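Ethylbenzene dehydrogenase alpha-subunit (Aromatoleum aromaticum, PDB 2IVF) is the large catalytic subunit of a molybdenum oxidoreductase, a pterin-dinucleotide enzyme that holds a molybdenum atom and an iron/sulfur cluster. Local coordinates at residues D579-E583 with K584-T588; R953-F956 with M957-S960. All coordinates share one frame; numbering follows the deposited sequence.

Contact 1. Residues D579-E583 with K584-T588; sequences DEAKE and KGWWT
Lys584 reaches back one helical turn to Glu580 as helix 574-583 runs out, the two side chains lying side by side and pointing the same way. Its extended chain passes along Glu580 O, with CG at 3.4 Å from that oxygen, and brings NZ within 2.7 Å of Glu580 OE2, a salt bridge on the anti lone pair. Glu580 meets it with CG anti to its own backbone nitrogen (chi1 -172°) and the rest of the chain stretched out. The backbone N of Lys584 gives the last regular helical bond, to Glu580 O, and a weak second one to Ala581 O. Gly585 then turns the chain with positive phi (83°), and the helix ends in a Schellman motif. Gly585 N bonds to Lys582 O at 3.2 Å, coming from above the carbonyl plane rather than onto a lone pair. Trp586 N closes the motif on Ala581 O at 2.9 Å, and its indole sets CE3 at 3.9 Å from Ala581 CB. One face of this indole takes Lys584 CB over its centre. Trp587 receives the same methyl differently, in the plane of its ring at the pyrrole edge, CD1 lying 3.5 Å from Ala581 CB; its NE1 donates to Leu945 O. Trp587 O and Lys582 O both accept from one bridging water, which ties the departing chain to the helix end. The carboxylate of Glu580 also meets Lys572 through OE1 and Trp820 NE1 through OE2; being paired with two lysines and an indole N-H would probably favour its ionised form and limit its rotation.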
loop_
_atom_site.group_PDB
_atom_site.type_symbol
_atom_site.label_atom_id
_atom_site.label_comp_id
_atom_site.label_asym_id
_atom_site.label_seq_id
_atom_site.Cartn_x
_atom_site.Cartn_y
_atom_site.Cartn_z
ATOM N N ASP A 579 -8.125 -39.926 -0.607
ATOM C CA ASP A 579 -8.873 -41.174 -0.564
ATOM C C ASP A 579 -8.657 -41.925 0.732
ATOM O O ASP A 579 -9.590 -42.508 1.264
ATOM C CB ASP A 579 -8.506 -42.076 -1.742
ATOM C CG ASP A 579 -9.204 -41.666 -3.026
ATOM O OD1 ASP A 579 -9.879 -40.592 -3.058
ATOM O OD2 ASP A 579 -9.063 -42.421 -4.011
ATOM N N GLU A 580 -7.413 -41.956 1.206
ATOM C CA GLU A 580 -7.073 -42.645 2.444
ATOM C C GLU A 580 -7.740 -41.937 3.624
ATOM O O GLU A 580 -8.301 -42.560 4.518
ATOM C CB GLU A 580 -5.557 -42.654 2.626
ATOM C CG GLU A 580 -5.135 -43.510 3.791
ATOM C CD GLU A 580 -3.706 -43.284 4.213
ATOM O OE1 GLU A 580 -2.892 -42.815 3.397
ATOM O OE2 GLU A 580 -3.394 -43.594 5.373
ATOM N N ALA A 581 -7.681 -40.621 3.597
ATOM C CA ALA A 581 -8.284 -39.802 4.630
ATOM C C ALA A 581 -9.791 -39.963 4.697
ATOM O O ALA A 581 -10.337 -40.108 5.792
ATOM C CB ALA A 581 -7.919 -38.351 4.441
ATOM N N LYS A 582 -10.478 -39.975 3.558
ATOM C CA LYS A 582 -11.940 -40.223 3.621
ATOM C C LYS A 582 -12.310 -41.634 3.933
ATOM O O LYS A 582 -13.367 -41.870 4.510
ATOM C CB LYS A 582 -12.722 -39.725 2.410
ATOM C CG LYS A 582 -12.258 -40.137 1.061
ATOM C CD LYS A 582 -12.211 -38.845 0.163
ATOM C CE LYS A 582 -13.603 -38.393 -0.340
ATOM N NZ LYS A 582 -14.262 -39.423 -1.160
ATOM N N GLU A 583 -11.453 -42.574 3.574
ATOM C CA GLU A 583 -11.682 -43.966 3.944
ATOM C C GLU A 583 -11.686 -44.082 5.456
ATOM O O GLU A 583 -12.455 -44.847 6.005
ATOM C CB GLU A 583 -10.619 -44.886 3.346
ATOM C CG GLU A 583 -11.112 -46.267 3.078
ATOM C CD GLU A 583 -12.237 -46.295 2.046
ATOM O OE1 GLU A 583 -12.253 -45.414 1.147
ATOM O OE2 GLU A 583 -13.103 -47.191 2.143
ATOM N N LYS A 584 -10.831 -43.308 6.116
ATOM C CA LYS A 584 -10.693 -43.333 7.579
ATOM C C LYS A 584 -11.704 -42.438 8.310
ATOM O O LYS A 584 -11.744 -42.408 9.530
ATOM C CB LYS A 584 -9.240 -43.006 7.983
ATOM C CG LYS A 584 -8.268 -44.105 7.549
ATOM C CD LYS A 584 -6.801 -43.788 7.842
ATOM C CE LYS A 584 -5.956 -45.001 7.473
ATOM N NZ LYS A 584 -4.492 -44.734 7.563
ATOM N N GLY A 585 -12.547 -41.737 7.567
ATOM C CA GLY A 585 -13.598 -40.944 8.170
ATOM C C GLY A 585 -13.072 -39.600 8.605
ATOM O O GLY A 585 -13.732 -38.877 9.379
ATOM N N TRP A 586 -11.897 -39.236 8.096
ATOM C CA TRP A 586 -11.290 -37.964 8.488
ATOM C C TRP A 586 -11.921 -36.773 7.784
ATOM O O TRP A 586 -11.832 -35.646 8.287
ATOM C CB TRP A 586 -9.784 -37.999 8.251
ATOM C CG TRP A 586 -9.092 -38.926 9.140
ATOM C CD1 TRP A 586 -9.595 -39.532 10.275
ATOM C CD2 TRP A 586 -7.762 -39.417 8.982
ATOM N NE1 TRP A 586 -8.652 -40.364 10.819
ATOM C CE2 TRP A 586 -7.517 -40.307 10.048
ATOM C CE3 TRP A 586 -6.753 -39.200 8.032
ATOM C CZ2 TRP A 586 -6.302 -40.966 10.195
ATOM C CZ3 TRP A 586 -5.557 -39.846 8.182
ATOM C CH2 TRP A 586 -5.333 -40.720 9.250
ATOM N N TRP A 587 -12.517 -37.006 6.614
ATOM C CA TRP A 587 -13.321 -35.985 5.960
ATOM C C TRP A 587 -14.643 -36.613 5.629
ATOM O O TRP A 587 -14.664 -37.726 5.140
ATOM C CB TRP A 587 -12.638 -35.449 4.698
ATOM C CG TRP A 587 -11.248 -34.953 5.018
ATOM C CD1 TRP A 587 -10.094 -35.666 4.894
ATOM C CD2 TRP A 587 -10.879 -33.691 5.602
ATOM N NE1 TRP A 587 -9.030 -34.925 5.328
ATOM C CE2 TRP A 587 -9.477 -33.696 5.744
ATOM C CE3 TRP A 587 -11.588 -32.534 5.961
ATOM C CZ2 TRP A 587 -8.777 -32.615 6.275
ATOM C CZ3 TRP A 587 -10.893 -31.461 6.470
ATOM C CH2 TRP A 587 -9.496 -31.500 6.612
ATOM N N THR A 588 -15.724 -35.871 5.894
ATOM C CA THR A 588 -17.112 -36.334 5.758
ATOM C C THR A 588 -17.826 -35.560 4.655
ATOM O O THR A 588 -17.226 -34.681 4.028
ATOM C CB THR A 588 -17.850 -36.111 7.061
ATOM O OG1 THR A 588 -17.982 -34.704 7.303
ATOM C CG2 THR A 588 -17.093 -36.783 8.231
HETATM O O HOH W 1 -15.532 -40.184 5.517
#

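Contact 2. Residues R953-F956 with M957-S960; sequences RYYF and MNGS. With GOL (glycerol), chain H.
Asn958 ND2 is held by two acceptors, Phe956 O, 2.7 Å from it, and His236 NE2; the first bond lies within a type II beta turn running from Tyr955 to Asn958. Phe956 O lies in the plane of the Asn958 amide, and the two partners together fix the amide's rotation. The two ends of the turn, Tyr955 and Asn958, form a single antiparallel hydrogen-bonded pair: Asn958 N reaches Tyr955 O at 2.8 Å, and Tyr955 N returns to Asn958 O. Asn958 CB lies over one face of the Tyr955 ring, and the amide plane is only 23° from that ring; a water joins Tyr955 OH to Asn958 OD1. Met957, at positive phi, sets CG 3.5 Å from the centroid of the Phe956 ring, almost on its normal, with SD over the same ring in a Met-aromatic contact. OD2 of Asp216, just before helix 217-221, is hydrogen-bonded to both Met957 N and Tyr954 OH, which ties the turn to that part of the chain. Gly959 CA makes a CA-H...O contact with Arg953 O at 3.4 Å. Beyond it, Ser960 N donates to glycerol O3 at 2.8 Å, and Ser960 OG bonds to Gly959 O at 2.6 Å.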
loop_
_atom_site.group_PDB
_atom_site.type_symbol
_atom_site.label_atom_id
_atom_site.label_comp_id
_atom_site.label_asym_id
_atom_site.label_seq_id
_atom_site.Cartn_x
_atom_site.Cartn_y
_atom_site.Cartn_z
ATOM N N ARG A 953 -6.976 -31.232 12.523
ATOM C CA ARG A 953 -8.437 -31.015 12.479
ATOM C C ARG A 953 -8.816 -29.795 11.679
ATOM O O ARG A 953 -7.976 -28.957 11.357
ATOM C CB ARG A 953 -9.018 -30.873 13.875
ATOM C CG ARG A 953 -8.513 -29.673 14.641
ATOM C CD ARG A 953 -8.594 -29.875 16.186
ATOM N NE ARG A 953 -7.594 -29.056 16.918
ATOM C CZ ARG A 953 -7.346 -29.175 18.223
ATOM N NH1 ARG A 953 -7.998 -30.064 18.938
ATOM N NH2 ARG A 953 -6.438 -28.415 18.815
ATOM N N TYR A 954 -10.094 -29.705 11.347
ATOM C CA TYR A 954 -10.613 -28.559 10.654
ATOM C C TYR A 954 -11.798 -27.975 11.401
ATOM O O TYR A 954 -12.738 -28.686 11.788
ATOM C CB TYR A 954 -11.032 -28.907 9.208
ATOM C CG TYR A 954 -11.760 -27.752 8.542
ATOM C CD1 TYR A 954 -11.092 -26.565 8.257
ATOM C CD2 TYR A 954 -13.127 -27.801 8.283
ATOM C CE1 TYR A 954 -11.761 -25.466 7.674
ATOM C CE2 TYR A 954 -13.788 -26.715 7.683
ATOM C CZ TYR A 954 -13.113 -25.557 7.407
ATOM O OH TYR A 954 -13.756 -24.466 6.842
ATOM N N TYR A 955 -11.742 -26.668 11.589
ATOM C CA TYR A 955 -12.926 -25.877 11.878
ATOM C C TYR A 955 -12.619 -24.539 11.208
ATOM O O TYR A 955 -11.528 -24.368 10.665
ATOM C CB TYR A 955 -13.174 -25.755 13.376
ATOM C CG TYR A 955 -12.006 -25.178 14.162
ATOM C CD1 TYR A 955 -11.845 -23.802 14.276
ATOM C CD2 TYR A 955 -11.087 -25.997 14.830
ATOM C CE1 TYR A 955 -10.794 -23.247 15.005
ATOM C CE2 TYR A 955 -10.005 -25.421 15.561
ATOM C CZ TYR A 955 -9.882 -24.054 15.655
ATOM O OH TYR A 955 -8.835 -23.440 16.373
ATOM N N PHE A 956 -13.575 -23.619 11.240
ATOM C CA PHE A 956 -13.560 -22.441 10.384
ATOM C C PHE A 956 -12.222 -21.698 10.506
ATOM O O PHE A 956 -11.751 -21.428 11.618
ATOM C CB PHE A 956 -14.744 -21.548 10.744
ATOM C CG PHE A 956 -14.821 -20.252 9.957
ATOM C CD1 PHE A 956 -14.649 -20.228 8.581
ATOM C CD2 PHE A 956 -15.136 -19.070 10.608
ATOM C CE1 PHE A 956 -14.746 -19.027 7.867
ATOM C CE2 PHE A 956 -15.230 -17.863 9.894
ATOM C CZ PHE A 956 -15.030 -17.858 8.525
ATOM N N MET A 957 -11.637 -21.406 9.337
ATOM C CA MET A 957 -10.347 -20.745 9.157
ATOM C C MET A 957 -9.113 -21.531 9.586
ATOM O O MET A 957 -7.972 -21.044 9.432
ATOM C CB MET A 957 -10.360 -19.380 9.844
ATOM C CG MET A 957 -11.508 -18.515 9.393
ATOM S SD MET A 957 -11.486 -16.904 10.176
ATOM C CE MET A 957 -11.382 -17.480 11.854
ATOM N N ASN A 958 -9.312 -22.737 10.100
ATOM C CA ASN A 958 -8.249 -23.479 10.742
ATOM C C ASN A 958 -8.193 -24.912 10.261
ATOM O O ASN A 958 -9.057 -25.699 10.551
ATOM C CB ASN A 958 -8.467 -23.500 12.258
ATOM C CG ASN A 958 -8.293 -22.161 12.880
ATOM O OD1 ASN A 958 -7.241 -21.870 13.456
ATOM N ND2 ASN A 958 -9.306 -21.307 12.754
ATOM N N GLY A 959 -7.152 -25.251 9.531
ATOM C CA GLY A 959 -6.936 -26.644 9.166
ATOM C C GLY A 959 -7.388 -26.913 7.751
ATOM O O GLY A 959 -7.864 -26.020 7.064
ATOM N N SER A 960 -7.221 -28.168 7.342
ATOM C CA SER A 960 -7.469 -28.614 5.960
ATOM C C SER A 960 -6.369 -28.036 5.033
ATOM O O SER A 960 -5.686 -27.063 5.386
ATOM C CB SER A 960 -8.888 -28.274 5.483
ATOM O OG SER A 960 -8.964 -27.001 4.888
HETATM C C1 GOL H . -3.246 -31.970 8.950
HETATM O O1 GOL H . -2.016 -32.423 9.545
HETATM C C2 GOL H . -4.446 -31.514 9.778
HETATM O O2 GOL H . -4.438 -30.174 10.241
HETATM C C3 GOL H . -5.768 -31.700 9.025
HETATM O O3 GOL H . -6.544 -30.524 8.775
HETATM O O HOH W 2 -6.694 -21.533 16.318
#

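Overall arrangement
Contact 1 closes a helix and contact 2 forms a buried type II turn some 365 residues further along the chain, yet their centres are about 15 Å apart. They touch through the Trp587 indole, whose CH2 packs 3.5 Å from Ser960 CB and whose CZ3 lies 3.7 Å from Tyr954 CB. The loop leaving the helix thus packs, through Trp587, on Tyr954 and Ser960. Contact 1 is partly buried, its centre about 25 Å from the centre of the chain; contact 2 is wholly buried, its centre about 11 Å from the same point. The Met957 side chain is about 11 Å from the molybdenum atom, so it does not touch it.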